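Local atomic coordinates of protein-tyrosine-phosphatase (Vibrio vulnificus, PDB entry 7DHF), a protein that probably removes phosphate from phosphotyrosine residues of proteins, as a low-molecular-weight protein tyrosine phosphatase. Residues R24-Q27 against K28-N32; Y124-S127 against K128-V132. The protein carries 1 engineered substitution. All coordinates share one frame; numbering follows the deposited sequence. Where two conformers were deposited one is given.

Contact 1 of 2, residues R24-Q27 against K28-N32; sequences RVLQ and KLLPN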
# COMPACT_ATOMS: atom_id res chain seq x y z
N ARG A 24 5.26 4.69 1.53
CA ARG A 24 6.43 5.46 1.92
C ARG A 24 7.73 4.73 1.58
O ARG A 24 8.72 5.37 1.21
CB ARG A 24 6.36 5.81 3.41
CG ARG A 24 5.13 6.63 3.78
CD ARG A 24 5.12 8.00 3.11
NE ARG A 24 3.93 8.77 3.48
CZ ARG A 24 3.81 9.51 4.58
NH1 ARG A 24 4.81 9.60 5.44
NH2 ARG A 24 2.68 10.17 4.82
N VAL A 25 7.75 3.40 1.70
CA VAL A 25 8.92 2.64 1.26
C VAL A 25 9.16 2.85 -0.23
O VAL A 25 10.28 3.15 -0.66
CB VAL A 25 8.76 1.15 1.61
CG1 VAL A 25 9.88 0.32 0.98
CG2 VAL A 25 8.75 0.96 3.12
N LEU A 26 8.10 2.72 -1.03
CA LEU A 26 8.24 2.90 -2.47
C LEU A 26 8.59 4.34 -2.81
O LEU A 26 9.40 4.59 -3.72
CB LEU A 26 6.95 2.47 -3.17
CG LEU A 26 7.03 2.18 -4.66
CD1 LEU A 26 7.99 1.03 -4.96
CD2 LEU A 26 5.65 1.87 -5.21
N GLN A 27 8.01 5.31 -2.10
CA GLN A 27 8.30 6.71 -2.38
C GLN A 27 9.78 7.01 -2.16
O GLN A 27 10.38 7.76 -2.93
CB GLN A 27 7.43 7.61 -1.50
CG GLN A 27 7.57 9.09 -1.81
CD GLN A 27 7.08 9.45 -3.20
OE1 GLN A 27 5.91 9.77 -3.40
NE2 GLN A 27 7.98 9.39 -4.17
N LYS A 28 10.37 6.42 -1.12
CA LYS A 28 11.79 6.64 -0.86
C LYS A 28 12.64 6.04 -1.96
O LYS A 28 13.67 6.61 -2.34
CB LYS A 28 12.16 6.04 0.50
CG LYS A 28 13.59 6.28 0.92
CD LYS A 28 13.86 5.67 2.28
CE LYS A 28 15.33 5.73 2.65
NZ LYS A 28 15.62 4.94 3.88
N LEU A 29 12.24 4.88 -2.50
CA LEU A 29 12.98 4.25 -3.58
C LEU A 29 12.74 4.90 -4.93
O LEU A 29 13.58 4.76 -5.82
CB LEU A 29 12.56 2.78 -3.69
CG LEU A 29 12.95 1.84 -2.56
CD1 LEU A 29 12.15 0.55 -2.64
CD2 LEU A 29 14.44 1.53 -2.64
N LEU A 30 11.63 5.61 -5.09
CA LEU A 30 11.24 6.19 -6.37
C LEU A 30 10.93 7.67 -6.19
O LEU A 30 9.78 8.10 -6.30
CB LEU A 30 10.03 5.44 -6.94
CG LEU A 30 10.30 4.00 -7.39
CD1 LEU A 30 9.00 3.30 -7.74
CD2 LEU A 30 11.24 3.97 -8.58
N PRO A 31 11.96 8.48 -5.92
CA PRO A 31 11.72 9.92 -5.76
C PRO A 31 11.25 10.60 -7.04
O PRO A 31 10.76 11.74 -6.97
CB PRO A 31 13.08 10.46 -5.30
CG PRO A 31 14.07 9.45 -5.80
CD PRO A 31 13.37 8.13 -5.73
N ASN A 32 11.39 9.96 -8.20
CA ASN A 32 10.90 10.50 -9.45
C ASN A 32 9.47 10.07 -9.76
O ASN A 32 9.00 10.26 -10.89
CB ASN A 32 11.83 10.12 -10.61
CG ASN A 32 11.81 8.64 -10.91
OD1 ASN A 32 11.51 7.82 -10.05
ND2 ASN A 32 12.14 8.28 -12.15

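Contact 2 of 2, residues Y124-S127 against K128-V132; sequences YRQS and KEAFV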
# COMPACT_ATOMS: atom_id res chain seq x y z
N TYR A 124 -2.45 -5.75 11.52
CA TYR A 124 -3.23 -4.94 12.45
C TYR A 124 -3.64 -5.75 13.68
O TYR A 124 -4.10 -6.89 13.56
CB TYR A 124 -4.47 -4.40 11.74
CG TYR A 124 -5.28 -3.40 12.54
CD1 TYR A 124 -4.67 -2.31 13.14
CD2 TYR A 124 -6.66 -3.53 12.66
CE1 TYR A 124 -5.40 -1.39 13.87
CE2 TYR A 124 -7.40 -2.62 13.39
CZ TYR A 124 -6.77 -1.55 13.98
OH TYR A 124 -7.50 -0.64 14.70
N ARG A 125 -3.45 -5.15 14.85
CA ARG A 125 -3.85 -5.72 16.13
C ARG A 125 -3.03 -6.93 16.53
O ARG A 125 -3.43 -7.68 17.43
CB ARG A 125 -5.36 -6.01 16.17
CG ARG A 125 -6.15 -4.73 16.28
CD ARG A 125 -7.62 -4.97 16.58
NE ARG A 125 -8.42 -3.74 16.50
CZ ARG A 125 -8.20 -2.63 17.21
NH1 ARG A 125 -8.99 -1.58 17.05
NH2 ARG A 125 -7.20 -2.54 18.08
N GLN A 126 -1.87 -7.12 15.91
CA GLN A 126 -0.93 -8.16 16.28
C GLN A 126 0.32 -7.52 16.88
O GLN A 126 0.45 -6.29 16.94
CB GLN A 126 -0.59 -9.03 15.07
CG GLN A 126 -1.78 -9.83 14.56
CD GLN A 126 -1.63 -10.23 13.11
OE1 GLN A 126 -0.77 -11.03 12.75
NE2 GLN A 126 -2.48 -9.65 12.25
N SER A 127 1.23 -8.36 17.35
CA SER A 127 2.44 -7.89 18.01
C SER A 127 3.40 -7.27 16.99
O SER A 127 3.23 -7.39 15.77
CB SER A 127 3.13 -9.04 18.73
OG SER A 127 3.64 -9.98 17.80
N LYS A 128 4.44 -6.62 17.52
CA LYS A 128 5.44 -6.00 16.65
C LYS A 128 6.04 -7.01 15.68
O LYS A 128 6.41 -6.64 14.56
CB LYS A 128 6.55 -5.38 17.50
CG LYS A 128 7.65 -4.73 16.68
CD LYS A 128 8.61 -3.94 17.55
CE LYS A 128 9.65 -3.22 16.71
NZ LYS A 128 10.55 -2.37 17.53
N GLU A 129 6.14 -8.28 16.09
CA GLU A 129 6.67 -9.30 15.20
C GLU A 129 5.93 -9.32 13.87
O GLU A 129 6.55 -9.46 12.81
CB GLU A 129 6.58 -10.68 15.86
CG GLU A 129 7.60 -10.93 16.95
CD GLU A 129 7.62 -12.38 17.40
OE1 GLU A 129 8.03 -13.24 16.59
OE2 GLU A 129 7.21 -12.66 18.55
N ALA A 130 4.61 -9.20 13.91
CA ALA A 130 3.82 -9.21 12.68
C ALA A 130 4.13 -7.98 11.83
O ALA A 130 4.15 -8.06 10.60
CB ALA A 130 2.33 -9.28 13.01
N PHE A 131 4.36 -6.84 12.48
CA PHE A 131 4.71 -5.63 11.74
C PHE A 131 6.11 -5.75 11.13
O PHE A 131 6.35 -5.24 10.03
CB PHE A 131 4.59 -4.41 12.65
CG PHE A 131 3.17 -4.00 12.91
CD1 PHE A 131 2.56 -3.03 12.12
CD2 PHE A 131 2.44 -4.58 13.93
CE1 PHE A 131 1.26 -2.66 12.35
CE2 PHE A 131 1.13 -4.20 14.17
CZ PHE A 131 0.54 -3.24 13.38
N VAL A 132 7.03 -6.40 11.83
CA VAL A 132 8.36 -6.63 11.27
C VAL A 132 8.27 -7.54 10.05
O VAL A 132 8.94 -7.31 9.03
CB VAL A 132 9.31 -7.20 12.35
CG1 VAL A 132 10.64 -7.64 11.74
CG2 VAL A 132 9.54 -6.17 13.44

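Contact 1 of 2, residues R24-Q27 against K28-N32
In one of its two conformers, L26 runs alongside L30, a helical turn away, with L26 CD1 3.7 Å from L30 CD1. Beside this pair, V25 CG1 approaches L29 CD1 more loosely, at 4.3 Å. Q27 lies on another side of the helix: its chain bends at chi2 (65°), which turns the amide toward the end of the helix and leaves NE2 3.1 Å from L30 O at an angle too poor for a hydrogen bond. NE2 bonds instead to K33 O, while OE1 accepts from V35 N. Beneath the side chains the backbone runs in regular helical bonds from K28 N to R24 O (3.0 Å) and from L29 N to V25 O (3.2 Å). The pattern then ends: L30 N makes two weak bonds, to L26 O and to Q27 O, as L30 leaves helical geometry ahead of P31, whose nitrogen has no hydrogen to give. Farther out, I8 of strand 7-12 meets L26 and L30, and helix 128-146 packs on V25 and L29. The chemistry is that of a helix ending within a beta-alpha-beta unit: apolar contacts seat its last turn, and the Q27 amide ties it to the start of strand 34-39.

Contact 2 of 2, residues Y124-S127 against K128-V132
S127, the N-cap residue of helix 128-146, offers its carbonyl oxygen to A130 N at 2.9 Å, with an N-H...O angle of 132°. This first bond of the helix is bent, and the donor also stands well above the carbonyl plane. The serine hydroxyl turns back over the first turn: chi1 of 67° sets OG between the backbone N and the carbonyl carbon, 3.5 Å from E129 N and 3.6 Å from E129 CB. A second polar group is the Q126 amide, whose NE2 bonds to D122 O and, weakly, to Y124 O.

Van der Waals contacts fill in the rest. A130 CB lies 3.6 Å from Q126 CB and equally near Q126 OE1. The F131 ring receives two carbonyl oxygens in plane at its edge, Q126 O at 3.5 Å from CE2 and S127 O at 3.5 Å from CD2, an approach that suits the slightly positive rim of an aromatic ring. Helix 54-61 packs against F131 through M55 and V59.

The charged end of K128 looks outside the contact, where NZ forms a salt bridge with E62. D122, predicted to be the proton donor, also accepts from Y124 N through OD1. The Q126 and Y124 bonds thus brace the loop around D122, and the A130 N to S127 O bond joins that loop to the helix.

How the contacts relate
The two contacts illustrate opposite ends of helices in one fold: contact 1 closes helix 18-29, and contact 2 opens helix 128-146. Their centres are 23 Å apart and their nearest atoms about 10 Å, without touching. Helix 128-146 connects them, since beyond contact 2 its Y135, A142 and A146 pack on V25 and L29 of contact 1. The side chain of the predicted active-site R18, on helix 18-29, is about 10 Å from that of V25 and about 7 Å from that of Y124. Contact 2 is closer to the catalytic region: the Y124 side chain lies about 3 Å from that of D122 and about 6 Å from a phosphate ion, probably from the crystallisation liquor.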